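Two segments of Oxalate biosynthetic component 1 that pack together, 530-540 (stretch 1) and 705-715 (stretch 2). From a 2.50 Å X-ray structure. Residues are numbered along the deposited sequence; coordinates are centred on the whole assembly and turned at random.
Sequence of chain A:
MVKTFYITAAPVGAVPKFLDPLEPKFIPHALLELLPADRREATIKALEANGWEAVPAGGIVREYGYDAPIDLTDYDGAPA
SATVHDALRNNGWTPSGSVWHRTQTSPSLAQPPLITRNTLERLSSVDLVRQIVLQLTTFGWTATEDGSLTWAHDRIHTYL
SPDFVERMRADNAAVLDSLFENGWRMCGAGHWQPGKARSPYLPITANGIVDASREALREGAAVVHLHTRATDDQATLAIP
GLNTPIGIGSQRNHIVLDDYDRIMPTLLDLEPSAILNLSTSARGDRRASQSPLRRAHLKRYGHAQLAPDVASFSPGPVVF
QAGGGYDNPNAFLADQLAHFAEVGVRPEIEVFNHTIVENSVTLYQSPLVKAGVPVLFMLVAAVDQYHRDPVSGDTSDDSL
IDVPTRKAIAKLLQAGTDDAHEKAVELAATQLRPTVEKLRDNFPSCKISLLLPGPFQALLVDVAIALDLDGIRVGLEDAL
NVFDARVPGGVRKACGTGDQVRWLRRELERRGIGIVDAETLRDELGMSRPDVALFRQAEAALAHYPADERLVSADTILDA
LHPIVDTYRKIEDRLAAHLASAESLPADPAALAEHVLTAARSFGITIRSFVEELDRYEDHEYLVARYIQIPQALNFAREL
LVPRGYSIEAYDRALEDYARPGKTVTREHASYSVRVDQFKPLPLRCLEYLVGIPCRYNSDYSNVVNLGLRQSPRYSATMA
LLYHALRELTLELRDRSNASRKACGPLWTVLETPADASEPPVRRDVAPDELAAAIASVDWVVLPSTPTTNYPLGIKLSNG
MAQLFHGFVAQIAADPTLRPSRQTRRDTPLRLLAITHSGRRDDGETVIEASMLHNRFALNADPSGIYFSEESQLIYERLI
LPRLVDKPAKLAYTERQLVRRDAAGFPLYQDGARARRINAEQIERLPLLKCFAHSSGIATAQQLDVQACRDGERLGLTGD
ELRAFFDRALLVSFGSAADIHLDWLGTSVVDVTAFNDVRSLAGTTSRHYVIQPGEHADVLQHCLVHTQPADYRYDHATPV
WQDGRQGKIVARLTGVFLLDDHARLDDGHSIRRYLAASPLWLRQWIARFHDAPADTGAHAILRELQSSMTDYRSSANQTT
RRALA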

ATOM      1  N   PRO A 530       1.428   2.866  18.028  1.00 54.09           N
ATOM      2  CA  PRO A 530       1.128   2.261  19.334  1.00 43.80           C
ATOM      3  C   PRO A 530       1.038   0.732  19.318  1.00 51.43           C
ATOM      4  O   PRO A 530       1.556   0.093  20.234  1.00 60.03           O
ATOM      5  CB  PRO A 530      -0.228   2.874  19.694  1.00 37.28           C
ATOM      6  CG  PRO A 530      -0.236   4.189  18.992  1.00 43.79           C
ATOM      7  CD  PRO A 530       0.496   3.960  17.700  1.00 36.64           C
ATOM      8  N   ASP A 531       0.399   0.153  18.304  1.00 53.14           N
ATOM      9  CA  ASP A 531       0.229  -1.297  18.259  1.00 52.65           C
ATOM     10  C   ASP A 531       1.560  -2.001  17.986  1.00 49.36           C
ATOM     11  O   ASP A 531       1.822  -3.075  18.528  1.00 47.79           O
ATOM     12  CB  ASP A 531      -0.827  -1.692  17.214  1.00 42.43           C
ATOM     13  CG  ASP A 531      -0.429  -1.318  15.796  1.00 68.06           C
ATOM     14  OD1 ASP A 531       0.297  -0.317  15.617  1.00 65.57           O
ATOM     15  OD2 ASP A 531      -0.858  -2.021  14.853  1.00 58.36           O
ATOM     16  N   VAL A 532       2.401  -1.389  17.158  1.00 46.31           N
ATOM     17  CA  VAL A 532       3.750  -1.898  16.922  1.00 42.46           C
ATOM     18  C   VAL A 532       4.566  -1.844  18.212  1.00 53.24           C
ATOM     19  O   VAL A 532       5.315  -2.772  18.532  1.00 56.56           O
ATOM     20  CB  VAL A 532       4.473  -1.101  15.807  1.00 49.97           C
ATOM     21  CG1 VAL A 532       5.978  -1.332  15.851  1.00 39.37           C
ATOM     22  CG2 VAL A 532       3.918  -1.482  14.445  1.00 38.23           C
ATOM     23  N   ALA A 533       4.396  -0.758  18.960  1.00 45.89           N
ATOM     24  CA  ALA A 533       5.092  -0.581  20.228  1.00 58.20           C
ATOM     25  C   ALA A 533       4.616  -1.595  21.263  1.00 55.56           C
ATOM     26  O   ALA A 533       5.408  -2.100  22.061  1.00 49.32           O
ATOM     27  CB  ALA A 533       4.896   0.831  20.744  1.00 37.86           C
ATOM     28  N   LEU A 534       3.321  -1.892  21.245  1.00 48.65           N
ATOM     29  CA  LEU A 534       2.743  -2.822  22.207  1.00 46.71           C
ATOM     30  C   LEU A 534       3.251  -4.242  21.973  1.00 54.25           C
ATOM     31  O   LEU A 534       3.541  -4.968  22.925  1.00 46.19           O
ATOM     32  CB  LEU A 534       1.216  -2.787  22.141  1.00 49.04           C
ATOM     33  CG  LEU A 534       0.505  -3.599  23.228  1.00 55.35           C
ATOM     34  CD1 LEU A 534       0.875  -3.078  24.607  1.00 41.33           C
ATOM     35  CD2 LEU A 534      -0.999  -3.561  23.028  1.00 46.62           C
ATOM     36  N   PHE A 535       3.367  -4.632  20.706  1.00 48.63           N
ATOM     37  CA  PHE A 535       3.883  -5.953  20.362  1.00 41.12           C
ATOM     38  C   PHE A 535       5.349  -6.100  20.771  1.00 45.78           C
ATOM     39  O   PHE A 535       5.754  -7.140  21.295  1.00 48.83           O
ATOM     40  CB  PHE A 535       3.731  -6.226  18.863  1.00 47.42           C
ATOM     41  CG  PHE A 535       4.114  -7.625  18.463  1.00 51.87           C
ATOM     42  CD1 PHE A 535       3.202  -8.665  18.570  1.00 43.82           C
ATOM     43  CD2 PHE A 535       5.387  -7.904  17.993  1.00 48.08           C
ATOM     44  CE1 PHE A 535       3.554  -9.956  18.212  1.00 49.32           C
ATOM     45  CE2 PHE A 535       5.744  -9.193  17.635  1.00 48.72           C
ATOM     46  CZ  PHE A 535       4.827 -10.218  17.743  1.00 56.05           C
ATOM     47  N   ARG A 536       6.142  -5.061  20.527  1.00 40.36           N
ATOM     48  CA  ARG A 536       7.550  -5.068  20.918  1.00 55.18           C
ATOM     49  C   ARG A 536       7.700  -5.075  22.436  1.00 56.43           C
ATOM     50  O   ARG A 536       8.707  -5.542  22.967  1.00 52.58           O
ATOM     51  CB  ARG A 536       8.280  -3.865  20.323  1.00 44.65           C
ATOM     52  CG  ARG A 536       8.564  -3.996  18.837  1.00 45.26           C
ATOM     53  CD  ARG A 536       9.004  -2.675  18.253  1.00 39.38           C
ATOM     54  NE  ARG A 536       9.418  -2.802  16.863  1.00 53.36           N
ATOM     55  CZ  ARG A 536       9.600  -1.769  16.050  1.00 49.00           C
ATOM     56  NH1 ARG A 536       9.396  -0.538  16.495  1.00 53.43           N
ATOM     57  NH2 ARG A 536       9.978  -1.967  14.795  1.00 61.91           N
ATOM     58  N   GLN A 537       6.690  -4.554  23.125  1.00 40.64           N
ATOM     59  CA  GLN A 537       6.662  -4.578  24.579  1.00 53.28           C
ATOM     60  C   GLN A 537       6.447  -6.008  25.082  1.00 58.80           C
ATOM     61  O   GLN A 537       6.984  -6.401  26.121  1.00 56.81           O
ATOM     62  CB  GLN A 537       5.569  -3.641  25.102  1.00 49.84           C
ATOM     63  CG  GLN A 537       5.600  -3.415  26.599  1.00 62.64           C
ATOM     64  CD  GLN A 537       4.476  -2.518  27.073  1.00 75.52           C
ATOM     65  OE1 GLN A 537       4.020  -1.635  26.345  1.00 64.65           O
ATOM     66  NE2 GLN A 537       4.019  -2.742  28.299  1.00 84.19           N
ATOM     67  N   ALA A 538       5.664  -6.785  24.334  1.00 46.80           N
ATOM     68  CA  ALA A 538       5.440  -8.194  24.659  1.00 47.32           C
ATOM     69  C   ALA A 538       6.665  -9.007  24.318  1.00 51.38           C
ATOM     70  O   ALA A 538       7.062  -9.902  25.065  1.00 57.75           O
ATOM     71  CB  ALA A 538       4.222  -8.735  23.924  1.00 47.89           C
ATOM     72  N   GLU A 539       7.259  -8.685  23.176  1.00 50.62           N
ATOM     73  CA  GLU A 539       8.481  -9.329  22.734  1.00 53.43           C
ATOM     74  C   GLU A 539       9.574  -9.148  23.781  1.00 58.40           C
ATOM     75  O   GLU A 539      10.326 -10.078  24.077  1.00 67.24           O
ATOM     76  CB  GLU A 539       8.906  -8.753  21.387  1.00 47.79           C
ATOM     77  CG  GLU A 539      10.093  -9.426  20.748  1.00 67.02           C
ATOM     78  CD  GLU A 539      10.298  -8.959  19.323  1.00 92.02           C
ATOM     79  OE1 GLU A 539      11.430  -8.554  18.988  1.00109.59           O
ATOM     80  OE2 GLU A 539       9.327  -8.999  18.536  1.00 77.66           O
ATOM     81  N   ALA A 540       9.632  -7.951  24.359  1.00 54.27           N
ATOM     82  CA  ALA A 540      10.610  -7.641  25.396  1.00 53.78           C
ATOM     83  C   ALA A 540      10.311  -8.383  26.696  1.00 50.59           C
ATOM     84  O   ALA A 540      11.220  -8.881  27.356  1.00 51.19           O
ATOM     85  CB  ALA A 540      10.656  -6.140  25.646  1.00 42.36           C
ATOM     86  N   VAL A 705      -0.195  -4.221   6.343  1.00 66.63           N
ATOM     87  CA  VAL A 705       0.662  -3.356   7.147  1.00 57.08           C
ATOM     88  C   VAL A 705       1.350  -4.129   8.270  1.00 61.61           C
ATOM     89  O   VAL A 705       1.062  -5.306   8.485  1.00 63.85           O
ATOM     90  CB  VAL A 705      -0.138  -2.186   7.752  1.00 65.04           C
ATOM     91  CG1 VAL A 705      -0.979  -1.512   6.679  1.00 66.91           C
ATOM     92  CG2 VAL A 705      -1.022  -2.674   8.882  1.00 72.32           C
ATOM     93  N   ASN A 706       2.254  -3.452   8.977  1.00 52.88           N
ATOM     94  CA  ASN A 706       3.039  -4.042  10.064  1.00 44.25           C
ATOM     95  C   ASN A 706       3.831  -5.265   9.615  1.00 53.20           C
ATOM     96  O   ASN A 706       3.841  -6.297  10.289  1.00 59.81           O
ATOM     97  CB  ASN A 706       2.139  -4.409  11.248  1.00 39.81           C
ATOM     98  CG  ASN A 706       1.485  -3.196  11.881  1.00 49.79           C
ATOM     99  OD1 ASN A 706       1.971  -2.072  11.742  1.00 52.92           O
ATOM    100  ND2 ASN A 706       0.380  -3.419  12.590  1.00 39.82           N
ATOM    101  N   LEU A 707       4.500  -5.134   8.474  1.00 52.80           N
ATOM    102  CA  LEU A 707       5.304  -6.215   7.916  1.00 55.47           C
ATOM    103  C   LEU A 707       6.699  -6.255   8.529  1.00 56.93           C
ATOM    104  O   LEU A 707       7.417  -7.245   8.396  1.00 62.40           O
ATOM    105  CB  LEU A 707       5.410  -6.065   6.399  1.00 62.27           C
ATOM    106  CG  LEU A 707       4.090  -6.131   5.636  1.00 63.50           C
ATOM    107  CD1 LEU A 707       4.309  -5.837   4.161  1.00 72.45           C
ATOM    108  CD2 LEU A 707       3.460  -7.496   5.827  1.00 59.40           C
ATOM    109  N   GLY A 708       7.075  -5.173   9.201  1.00 54.58           N
ATOM    110  CA  GLY A 708       8.404  -5.050   9.771  1.00 47.33           C
ATOM    111  C   GLY A 708       8.648  -5.952  10.965  1.00 56.83           C
ATOM    112  O   GLY A 708       9.771  -6.405  11.185  1.00 60.00           O
ATOM    113  N   LEU A 709       7.594  -6.216  11.732  1.00 44.04           N
ATOM    114  CA  LEU A 709       7.698  -7.030  12.943  1.00 47.25           C
ATOM    115  C   LEU A 709       8.288  -8.419  12.680  1.00 55.18           C
ATOM    116  O   LEU A 709       8.943  -8.989  13.550  1.00 56.31           O
ATOM    117  CB  LEU A 709       6.325  -7.170  13.604  1.00 41.25           C
ATOM    118  CG  LEU A 709       5.674  -5.866  14.071  1.00 47.48           C
ATOM    119  CD1 LEU A 709       4.294  -6.133  14.654  1.00 40.54           C
ATOM    120  CD2 LEU A 709       6.560  -5.147  15.085  1.00 40.09           C
ATOM    121  N   ARG A 710       8.065  -8.946  11.477  1.00 60.58           N
ATOM    122  CA  ARG A 710       8.540 -10.282  11.112  1.00 57.73           C
ATOM    123  C   ARG A 710      10.061 -10.416  11.162  1.00 53.32           C
ATOM    124  O   ARG A 710      10.586 -11.513  11.355  1.00 60.35           O
ATOM    125  CB  ARG A 710       8.062 -10.661   9.705  1.00 50.63           C
ATOM    126  CG  ARG A 710       6.600 -10.378   9.420  1.00 71.70           C
ATOM    127  CD  ARG A 710       6.170 -11.005   8.095  1.00 51.72           C
ATOM    128  NE  ARG A 710       7.126 -10.736   7.026  1.00 59.92           N
ATOM    129  CZ  ARG A 710       7.576 -11.651   6.174  1.00 65.47           C
ATOM    130  NH1 ARG A 710       7.153 -12.907   6.252  1.00 46.43           N
ATOM    131  NH2 ARG A 710       8.447 -11.305   5.237  1.00 68.03           N
ATOM    132  N   GLN A 711      10.764  -9.301  10.982  1.00 46.85           N
ATOM    133  CA  GLN A 711      12.218  -9.324  10.847  1.00 48.59           C
ATOM    134  C   GLN A 711      12.939  -9.268  12.189  1.00 54.35           C
ATOM    135  O   GLN A 711      14.161  -9.408  12.251  1.00 55.16           O
ATOM    136  CB  GLN A 711      12.677  -8.166   9.962  1.00 45.14           C
ATOM    137  CG  GLN A 711      12.032  -8.176   8.588  1.00 43.45           C
ATOM    138  CD  GLN A 711      12.165  -9.520   7.900  1.00 56.57           C
ATOM    139  OE1 GLN A 711      13.249 -10.102   7.857  1.00 63.76           O
ATOM    140  NE2 GLN A 711      11.059 -10.023   7.362  1.00 70.74           N
ATOM    141  N   SER A 712      12.178  -9.062  13.258  1.00 50.06           N
ATOM    142  CA  SER A 712      12.726  -9.082  14.610  1.00 47.81           C
ATOM    143  C   SER A 712      13.363 -10.430  14.944  1.00 57.27           C
ATOM    144  O   SER A 712      12.839 -11.478  14.565  1.00 75.37           O
ATOM    145  CB  SER A 712      11.632  -8.764  15.629  1.00 44.03           C
ATOM    146  OG  SER A 712      12.075  -9.059  16.940  1.00 73.77           O
ATOM    147  N   PRO A 713      14.497 -10.402  15.661  1.00 56.79           N
ATOM    148  CA  PRO A 713      15.198 -11.617  16.096  1.00 53.78           C
ATOM    149  C   PRO A 713      14.323 -12.518  16.964  1.00 60.56           C
ATOM    150  O   PRO A 713      14.379 -13.741  16.832  1.00 67.08           O
ATOM    151  CB  PRO A 713      16.380 -11.073  16.909  1.00 47.11           C
ATOM    152  CG  PRO A 713      16.584  -9.685  16.404  1.00 44.95           C
ATOM    153  CD  PRO A 713      15.214  -9.178  16.062  1.00 54.17           C
ATOM    154  N   ARG A 714      13.521 -11.911  17.832  1.00 48.06           N
ATOM    155  CA  ARG A 714      12.687 -12.661  18.769  1.00 56.31           C
ATOM    156  C   ARG A 714      11.256 -12.863  18.282  1.00 61.01           C
ATOM    157  O   ARG A 714      10.390 -13.259  19.061  1.00 60.28           O
ATOM    158  CB  ARG A 714      12.655 -11.953  20.128  1.00 49.28           C
ATOM    159  CG  ARG A 714      13.907 -12.142  20.962  1.00 45.88           C
ATOM    160  CD  ARG A 714      13.977 -13.551  21.519  1.00 46.96           C
ATOM    161  NE  ARG A 714      12.869 -13.835  22.424  1.00 60.91           N
ATOM    162  CZ  ARG A 714      12.708 -14.993  23.055  1.00 62.00           C
ATOM    163  NH1 ARG A 714      13.585 -15.970  22.877  1.00 64.41           N
ATOM    164  NH2 ARG A 714      11.673 -15.176  23.864  1.00 61.59           N
ATOM    165  N   TYR A 715      11.008 -12.597  17.002  1.00 56.43           N
ATOM    166  CA  TYR A 715       9.643 -12.612  16.482  1.00 55.49           C
ATOM    167  C   TYR A 715       8.970 -13.978  16.598  1.00 51.44           C
ATOM    168  O   TYR A 715       7.883 -14.091  17.166  1.00 50.92           O
ATOM    169  CB  TYR A 715       9.611 -12.161  15.022  1.00 50.49           C
ATOM    170  CG  TYR A 715       8.228 -12.247  14.419  1.00 45.42           C
ATOM    171  CD1 TYR A 715       7.254 -11.308  14.734  1.00 43.97           C
ATOM    172  CD2 TYR A 715       7.887 -13.280  13.552  1.00 45.56           C
ATOM    173  CE1 TYR A 715       5.982 -11.386  14.192  1.00 47.23           C
ATOM    174  CE2 TYR A 715       6.617 -13.369  13.007  1.00 45.58           C
ATOM    175  CZ  TYR A 715       5.669 -12.418  13.330  1.00 51.60           C
ATOM    176  OH  TYR A 715       4.405 -12.500  12.793  1.00 49.55           O
TER

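Leu 709 is the centre of the contact. It lies in a short 3-10 segment, its CA-to-CB bond points toward the helix of 530-540, and its branched end packs against that helix: CD2 lies 3.9 Å from CG1 of Val 532, and CD1 lies 3.9 Å from CD2 of Phe 535. The branched leucine end fits against two side chains one helical turn apart, and all three residues are buried. Phe 535, with chi1 in the t well, also extends its ring to Tyr 715, where CE2 of Phe 535 comes within 3.9 Å of CD1 of Tyr 715. The rings meet rim to rim, centroids 6.0 Å apart and planes at 43°.

Farther out, long side chains combine aliphatic and polar parts. Arg 536 brings its NE to 4.1 Å from CD2 of Leu 709, while NH1 and NH2 are hydrogen-bonded elsewhere in the structure. The extended Glu 539 packs its CG 3.7 Å from CB of Arg 714; its carboxylate lies beside Ser 712, where the model is too tight to define a bond.

At the other end, Asn 706 ND2 donates a hydrogen bond to Asp 531 OD2 (2.9 Å), pairing an amide donor with a carboxylate acceptor. The p rotamer of Asp 531 also lets OD1 accept a weak bond from its neighbour, Val 532 N, at 2.8 Å.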